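Putative cell invasion protein with MAC/Perforin domain (PDB 3KK7) is of unknown function but carries a membrane-attack complex/perforin domain, which suggests a part in membrane pore formation or cell invasion. Local coordinates at residues G219-A224 and K296-A301; Y376-K381 and P455-N460; L393-P398 and K424-P429. One frame throughout, in Å; residues are numbered along the deposited sequence.

Interaction 1: residues G219-A224 and K296-A301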
# COMPACT_ATOMS: atom_id res chain seq x y z
N GLY A 219 15.82 11.34 15.44
CA GLY A 219 16.52 11.40 16.70
C GLY A 219 17.06 10.05 17.10
O GLY A 219 17.64 9.35 16.27
N GLY A 220 16.89 9.72 18.38
CA GLY A 220 17.18 8.39 18.93
C GLY A 220 15.95 7.86 19.68
O GLY A 220 15.16 8.63 20.14
N ARG A 221 15.79 6.56 19.79
CA ARG A 221 14.64 5.99 20.51
C ARG A 221 15.00 4.67 21.14
O ARG A 221 15.69 3.88 20.51
CB ARG A 221 13.49 5.74 19.54
CG ARG A 221 12.30 4.95 20.09
CD ARG A 221 11.22 4.88 19.02
NE ARG A 221 9.97 4.28 19.49
CZ ARG A 221 8.90 4.10 18.73
NH1 ARG A 221 8.91 4.44 17.45
NH2 ARG A 221 7.81 3.54 19.23
N ALA A 222 14.56 4.44 22.38
CA ALA A 222 14.60 3.09 22.94
C ALA A 222 13.16 2.60 22.96
O ALA A 222 12.25 3.31 23.35
CB ALA A 222 15.22 3.08 24.30
N SER A 223 12.97 1.37 22.51
CA SER A 223 11.67 0.74 22.36
C SER A 223 11.73 -0.56 23.10
O SER A 223 12.64 -1.33 22.92
CB SER A 223 11.45 0.43 20.89
OG SER A 223 10.23 -0.26 20.73
N ALA A 224 10.76 -0.79 23.97
CA ALA A 224 10.71 -1.98 24.80
C ALA A 224 9.32 -2.59 24.68
O ALA A 224 8.31 -1.87 24.75
CB ALA A 224 11.00 -1.61 26.27
N LYS A 296 15.15 -2.48 22.08
CA LYS A 296 15.87 -2.20 20.85
C LYS A 296 16.05 -0.71 20.79
O LYS A 296 15.09 0.03 21.02
CB LYS A 296 15.10 -2.66 19.61
CG LYS A 296 15.95 -2.51 18.30
CD LYS A 296 15.33 -3.16 17.03
CE LYS A 296 14.19 -2.36 16.43
NZ LYS A 296 13.86 -2.89 15.07
N THR A 297 17.26 -0.25 20.48
CA THR A 297 17.52 1.18 20.34
C THR A 297 17.60 1.50 18.87
O THR A 297 18.02 0.67 18.07
CB THR A 297 18.78 1.63 21.08
OG1 THR A 297 19.89 0.82 20.69
CG2 THR A 297 18.60 1.54 22.57
N LEU A 298 17.13 2.70 18.52
CA LEU A 298 17.14 3.20 17.16
C LEU A 298 18.07 4.39 17.15
O LEU A 298 17.80 5.38 17.84
CB LEU A 298 15.76 3.65 16.72
CG LEU A 298 14.66 2.61 16.70
CD1 LEU A 298 13.42 3.24 16.09
CD2 LEU A 298 15.05 1.41 15.91
N GLY A 299 19.17 4.29 16.40
CA GLY A 299 20.15 5.37 16.31
C GLY A 299 21.07 5.38 17.50
O GLY A 299 21.05 4.48 18.33
N GLY A 300 21.89 6.43 17.58
CA GLY A 300 22.90 6.56 18.64
C GLY A 300 23.97 5.50 18.51
O GLY A 300 24.12 4.90 17.45
N ALA A 301 24.70 5.28 19.59
CA ALA A 301 25.75 4.27 19.63
C ALA A 301 25.68 3.67 21.00
O ALA A 301 25.01 4.22 21.87
CB ALA A 301 27.10 4.89 19.39
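Four backbone hydrogen bonds join strand 220-224 to strand 296-298, two on each of two residue pairs. Leu298 N reaches Arg221 O at 2.7 Å, nearly along the C=O axis, while the return bond from Arg221 N to Leu298 O spans 3.0 Å and lands on an in-plane lone pair. Ser223 and Lys296 repeat this two-way exchange, Ser223 N lying 2.9 Å from Lys296 O. Between them sits the non-hydrogen-bonded pair of Ala222 and Thr297, where Ala222 CB meets Thr297 CG2 at 4.1 Å; helix 321-326 covers this face through Trp323. With the short axes at 161°, this is antiparallel pairing in the bent central sheet of the MACPF domain, at the corner where the chain turns at Gly219. On the other face Arg221 and Leu298 run side by side, Arg221 CD 4.0 Å from Leu298 CD1. CG of Arg221 is anti to the backbone N (chi1 171°) and the chain is extended, so the guanidinium is carried past the leucine; NH1 then bonds to the carbonyls of Ile69 and Ile336. Lys296 directs NZ to a salt bridge with Asp71, and Thr297 OG1 is bonded to Tyr304 N. Past the last pair, Gly299 has phi 80°, a conformation that suits a residue without a side chain, and a CB there would come tight against Gly219 O.

Interaction 2: residues Y376-K381 and P455-N460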
# COMPACT_ATOMS: atom_id res chain seq x y z
N TYR A 376 -7.14 -10.82 -22.18
CA TYR A 376 -8.12 -11.32 -23.12
C TYR A 376 -9.34 -10.42 -23.10
O TYR A 376 -9.62 -9.79 -22.10
CB TYR A 376 -8.56 -12.74 -22.75
CG TYR A 376 -9.17 -12.88 -21.37
CD1 TYR A 376 -10.54 -12.70 -21.17
CD2 TYR A 376 -8.38 -13.23 -20.28
CE1 TYR A 376 -11.10 -12.84 -19.89
CE2 TYR A 376 -8.92 -13.37 -19.01
CZ TYR A 376 -10.29 -13.17 -18.82
OH TYR A 376 -10.82 -13.32 -17.56
N ILE A 377 -10.05 -10.37 -24.22
CA ILE A 377 -11.29 -9.64 -24.31
C ILE A 377 -12.41 -10.65 -24.17
O ILE A 377 -12.40 -11.67 -24.85
CB ILE A 377 -11.42 -8.96 -25.66
CG1 ILE A 377 -10.31 -7.92 -25.83
CG2 ILE A 377 -12.81 -8.33 -25.78
CD1 ILE A 377 -10.33 -7.19 -27.16
N GLU A 378 -13.36 -10.39 -23.28
CA GLU A 378 -14.55 -11.23 -23.16
C GLU A 378 -15.76 -10.38 -23.58
O GLU A 378 -15.95 -9.26 -23.07
CB GLU A 378 -14.71 -11.81 -21.75
CG GLU A 378 -14.80 -10.77 -20.61
CD GLU A 378 -14.84 -11.39 -19.21
OE1 GLU A 378 -15.36 -12.52 -19.10
OE2 GLU A 378 -14.35 -10.75 -18.24
N ILE A 379 -16.54 -10.87 -24.55
CA ILE A 379 -17.76 -10.18 -25.00
C ILE A 379 -18.90 -10.77 -24.18
O ILE A 379 -19.27 -11.94 -24.37
CB ILE A 379 -18.04 -10.37 -26.52
CG1 ILE A 379 -16.83 -9.90 -27.35
CG2 ILE A 379 -19.30 -9.61 -26.92
CD1 ILE A 379 -16.67 -10.61 -28.68
N ILE A 380 -19.43 -9.99 -23.26
CA ILE A 380 -20.43 -10.49 -22.34
C ILE A 380 -21.54 -9.47 -22.20
O ILE A 380 -21.64 -8.55 -23.00
CB ILE A 380 -19.79 -10.84 -20.98
CG1 ILE A 380 -19.10 -9.62 -20.35
CG2 ILE A 380 -18.79 -11.98 -21.16
CD1 ILE A 380 -18.88 -9.72 -18.85
N LYS A 381 -22.38 -9.64 -21.19
CA LYS A 381 -23.56 -8.82 -21.00
C LYS A 381 -23.36 -7.85 -19.85
O LYS A 381 -22.85 -8.24 -18.80
CB LYS A 381 -24.77 -9.72 -20.75
CG LYS A 381 -25.20 -10.48 -21.98
CD LYS A 381 -26.40 -11.39 -21.72
CE LYS A 381 -26.89 -12.01 -23.02
NZ LYS A 381 -27.53 -13.34 -22.85
N PRO A 455 -22.78 -15.67 -23.35
CA PRO A 455 -24.09 -15.06 -23.13
C PRO A 455 -24.59 -15.12 -21.69
O PRO A 455 -25.45 -14.34 -21.33
CB PRO A 455 -25.00 -15.85 -24.07
CG PRO A 455 -24.36 -17.17 -24.22
CD PRO A 455 -22.88 -16.98 -24.02
N ASN A 456 -24.06 -16.03 -20.88
CA ASN A 456 -24.51 -16.14 -19.49
C ASN A 456 -23.64 -15.40 -18.45
O ASN A 456 -23.94 -15.43 -17.25
CB ASN A 456 -24.68 -17.62 -19.12
CG ASN A 456 -25.74 -18.32 -19.96
OD1 ASN A 456 -26.70 -17.70 -20.42
ND2 ASN A 456 -25.57 -19.63 -20.17
N LYS A 457 -22.57 -14.73 -18.89
CA LYS A 457 -21.74 -13.95 -17.97
C LYS A 457 -22.25 -12.51 -17.93
O LYS A 457 -22.34 -11.85 -18.96
CB LYS A 457 -20.27 -13.98 -18.37
CG LYS A 457 -19.32 -14.02 -17.16
CD LYS A 457 -17.88 -13.56 -17.49
CE LYS A 457 -16.86 -13.95 -16.36
NZ LYS A 457 -15.48 -13.34 -16.47
N THR A 458 -22.58 -12.02 -16.74
CA THR A 458 -22.95 -10.62 -16.58
C THR A 458 -21.83 -9.84 -15.88
O THR A 458 -21.04 -10.40 -15.12
CB THR A 458 -24.26 -10.47 -15.79
OG1 THR A 458 -24.12 -11.08 -14.51
CG2 THR A 458 -25.43 -11.11 -16.54
N ILE A 459 -21.75 -8.55 -16.15
CA ILE A 459 -20.88 -7.67 -15.39
C ILE A 459 -21.69 -6.42 -15.11
O ILE A 459 -22.28 -5.84 -16.02
CB ILE A 459 -19.54 -7.39 -16.12
CG1 ILE A 459 -18.56 -6.68 -15.17
CG2 ILE A 459 -19.77 -6.61 -17.40
CD1 ILE A 459 -17.13 -6.62 -15.70
N ASN A 460 -21.76 -6.04 -13.84
CA ASN A 460 -22.60 -4.91 -13.41
C ASN A 460 -21.80 -3.73 -12.76
O ASN A 460 -21.62 -3.69 -11.54
CB ASN A 460 -23.68 -5.43 -12.47
CG ASN A 460 -24.68 -4.36 -12.10
OD1 ASN A 460 -24.96 -3.44 -12.88
ND2 ASN A 460 -25.24 -4.48 -10.89
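A salt bridge and a lysine-to-carbonyl bond flank the backbone pairing of 376-381 with 455-460. Lys457 NZ lies 2.8 Å from Glu378 OE1, on the syn lone pair of that oxygen, and the two side chains cross at about a right angle. Glu378 OE2 is engaged by Lys407 NZ and Asn401 ND2, so the buried carboxylate has partners on both oxygens; two nearby ammonium groups would probably favour its ionised form. Lys381 stretches CG to NZ along Pro455 O, to which NZ donates at 2.8 Å from above the carbonyl plane, 26° out of it. An alanine here would remove the ammonium and the aliphatic chain, and would probably loosen the hold on the corner at Pro455.

The backbone bonds are two: Lys381 N to Lys457 O at 3.1 Å and Ile459 N to Lys381 O at 2.9 Å, both nearly along the C=O axes. They define a single parallel bridge, Lys381 with Thr458, in the mixed sheet of the D2 domain. The strand axes cross at -80°, consistent with pairing confined to this end of 376-381. Strand 376-386 also pairs in parallel with 450-454, so the corner at Pro455 and Asn456 separates two successive partners of one strand.

Ile380 fills the angle between the crossing strands. Its CG2 rests on Lys457 CB at 3.7 Å, whereas CD1, at the end of the other branch, meets Ile459 CG2 at 3.5 Å. CG1 takes the crowded position between backbone N and carbonyl carbon (chi1 59°), which sends the two branches to different neighbours.

Interaction 3: residues L393-P398 and K424-P429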
# COMPACT_ATOMS: atom_id res chain seq x y z
N LEU A 393 -32.55 -6.18 -18.22
CA LEU A 393 -32.16 -5.89 -19.60
C LEU A 393 -30.67 -5.57 -19.69
O LEU A 393 -30.13 -4.81 -18.86
CB LEU A 393 -32.93 -4.69 -20.14
CG LEU A 393 -34.44 -4.78 -20.15
CD1 LEU A 393 -34.99 -3.40 -20.52
CD2 LEU A 393 -34.89 -5.86 -21.12
N TYR A 394 -30.03 -6.11 -20.72
CA TYR A 394 -28.59 -6.08 -20.85
C TYR A 394 -28.12 -5.59 -22.21
O TYR A 394 -28.79 -5.79 -23.21
CB TYR A 394 -28.06 -7.48 -20.65
CG TYR A 394 -28.32 -8.08 -19.29
CD1 TYR A 394 -27.42 -7.89 -18.24
CD2 TYR A 394 -29.45 -8.86 -19.06
CE1 TYR A 394 -27.64 -8.45 -16.99
CE2 TYR A 394 -29.67 -9.44 -17.82
CZ TYR A 394 -28.77 -9.23 -16.79
OH TYR A 394 -28.98 -9.79 -15.55
N ASP A 395 -26.95 -4.94 -22.22
CA ASP A 395 -26.22 -4.62 -23.43
C ASP A 395 -25.12 -5.69 -23.58
O ASP A 395 -24.75 -6.35 -22.61
CB ASP A 395 -25.61 -3.21 -23.33
CG ASP A 395 -25.06 -2.68 -24.68
OD1 ASP A 395 -25.33 -3.29 -25.73
OD2 ASP A 395 -24.35 -1.64 -24.70
N ILE A 396 -24.63 -5.86 -24.80
CA ILE A 396 -23.53 -6.79 -25.07
C ILE A 396 -22.30 -5.92 -25.24
O ILE A 396 -22.30 -5.00 -26.04
CB ILE A 396 -23.77 -7.60 -26.34
CG1 ILE A 396 -25.04 -8.44 -26.18
CG2 ILE A 396 -22.59 -8.51 -26.64
CD1 ILE A 396 -25.54 -9.05 -27.48
N VAL A 397 -21.26 -6.25 -24.50
CA VAL A 397 -20.09 -5.39 -24.35
C VAL A 397 -18.76 -6.19 -24.40
O VAL A 397 -18.66 -7.28 -23.84
CB VAL A 397 -20.22 -4.65 -23.01
CG1 VAL A 397 -18.89 -4.41 -22.41
CG2 VAL A 397 -20.98 -3.32 -23.19
N PRO A 398 -17.73 -5.64 -25.08
CA PRO A 398 -16.40 -6.21 -24.96
C PRO A 398 -15.75 -5.70 -23.69
O PRO A 398 -15.84 -4.51 -23.41
CB PRO A 398 -15.67 -5.67 -26.19
CG PRO A 398 -16.35 -4.41 -26.50
CD PRO A 398 -17.75 -4.49 -26.01
N LYS A 424 -33.72 -6.34 -24.82
CA LYS A 424 -34.20 -7.71 -24.59
C LYS A 424 -33.79 -8.68 -25.71
O LYS A 424 -33.67 -9.90 -25.48
CB LYS A 424 -35.73 -7.70 -24.41
CG LYS A 424 -36.34 -9.06 -24.06
CD LYS A 424 -37.80 -8.89 -23.62
CE LYS A 424 -38.55 -10.22 -23.54
NZ LYS A 424 -39.94 -10.01 -23.04
N ALA A 425 -33.58 -8.15 -26.92
CA ALA A 425 -33.14 -8.95 -28.06
C ALA A 425 -31.67 -9.40 -27.94
O ALA A 425 -31.23 -10.28 -28.68
CB ALA A 425 -33.36 -8.20 -29.38
N ASN A 426 -30.91 -8.78 -27.02
CA ASN A 426 -29.56 -9.25 -26.71
C ASN A 426 -29.58 -10.59 -25.95
O ASN A 426 -28.54 -11.26 -25.83
CB ASN A 426 -28.79 -8.19 -25.92
CG ASN A 426 -28.51 -6.91 -26.72
OD1 ASN A 426 -28.22 -6.98 -27.91
ND2 ASN A 426 -28.57 -5.75 -26.06
N SER A 427 -30.76 -10.95 -25.43
CA SER A 427 -30.99 -12.24 -24.76
C SER A 427 -31.32 -13.37 -25.71
O SER A 427 -31.40 -14.52 -25.29
CB SER A 427 -32.13 -12.14 -23.75
OG SER A 427 -31.71 -11.37 -22.65
N ILE A 428 -31.55 -13.03 -26.98
CA ILE A 428 -31.77 -14.03 -28.02
C ILE A 428 -30.40 -14.53 -28.51
O ILE A 428 -29.58 -13.72 -28.95
CB ILE A 428 -32.60 -13.45 -29.21
CG1 ILE A 428 -34.02 -13.07 -28.73
CG2 ILE A 428 -32.65 -14.45 -30.38
CD1 ILE A 428 -34.70 -11.98 -29.56
N PRO A 429 -30.15 -15.86 -28.43
CA PRO A 429 -28.89 -16.46 -28.91
C PRO A 429 -28.44 -16.01 -30.31
O PRO A 429 -27.24 -15.93 -30.57
CB PRO A 429 -29.21 -17.96 -28.93
CG PRO A 429 -30.25 -18.15 -27.88
CD PRO A 429 -31.04 -16.88 -27.81
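Asn426 reaches from the turn between helices 420-424 and 429-443 to the strand 393-398, and its side chain makes the central part of the contact. CB, which points toward the strand, sits 3.7 Å from Ile396 CD1 and also approaches Tyr394 O. CG is anti to the carbonyl carbon (chi1 -66°) and lies at similar range from the same two groups. At the tip the amide divides its work: ND2 donates to Tyr394 O at 2.9 Å, while OD1 faces the tip of Ile396, 3.4 Å from Ile396 CD1, an apolar neighbour.

The bond is well formed by every measure. Its N-H...O angle is 165°, ND2 lies in the plane of the Tyr394 carbonyl, in the direction of a lone pair of its oxygen, and the acceptor is 9° out of the amide plane. Those values tie the rotation of the amide to the strand backbone, and one N-H of this buried amide is satisfied by the strand carbonyl.

The strand belongs to the mixed sheet of the D2 domain, in which 392-401 runs antiparallel to 376-386, with helix 429-443 packed across one face. Asn426 and Ile396 join that layering: Ile396 also touches Phe432 and Lys435 of the helix, and Asn426 touches Lys435. Residues 425-427 follow helical torsions but do not build a regular helix; Ser427 N bonds to Lys424 O within the turn, and Ile428 occupies the N-cap position before the helix.

Ile396 crosses the asparagine obliquely, its CG1 3.8 Å from Asn426 CB. Toward the other end, Leu393 turns CD2 against Lys424 CB at 3.9 Å; the extended lysine chain then leads away from the strand. Asp395 OD1 accepts a weak bond from Ile396 N at 2.8 Å.

How the interactions relate
Interactions 2 and 3 lie together in the D2 domain, their centres about 10 Å apart. They meet through neighbouring strands 376-386 and 392-401: Ile380 O and Val397 N are 2.8 Å apart, a probable hydrogen bond, and Ile379 CG2 packs on Ile396 CG2 at 3.5 Å. Lys381 adds to this packing, its CE 3.3 Å from Asn426 O. In sequence, both segments of interaction 3 fall between those of interaction 2. Interaction 1 precedes both and belongs to the MACPF domain's sheet, on the opposite side of the chain's centre; its centre lies about 56 Å from that of interaction 2 and about 65 Å from that of interaction 3, without contact.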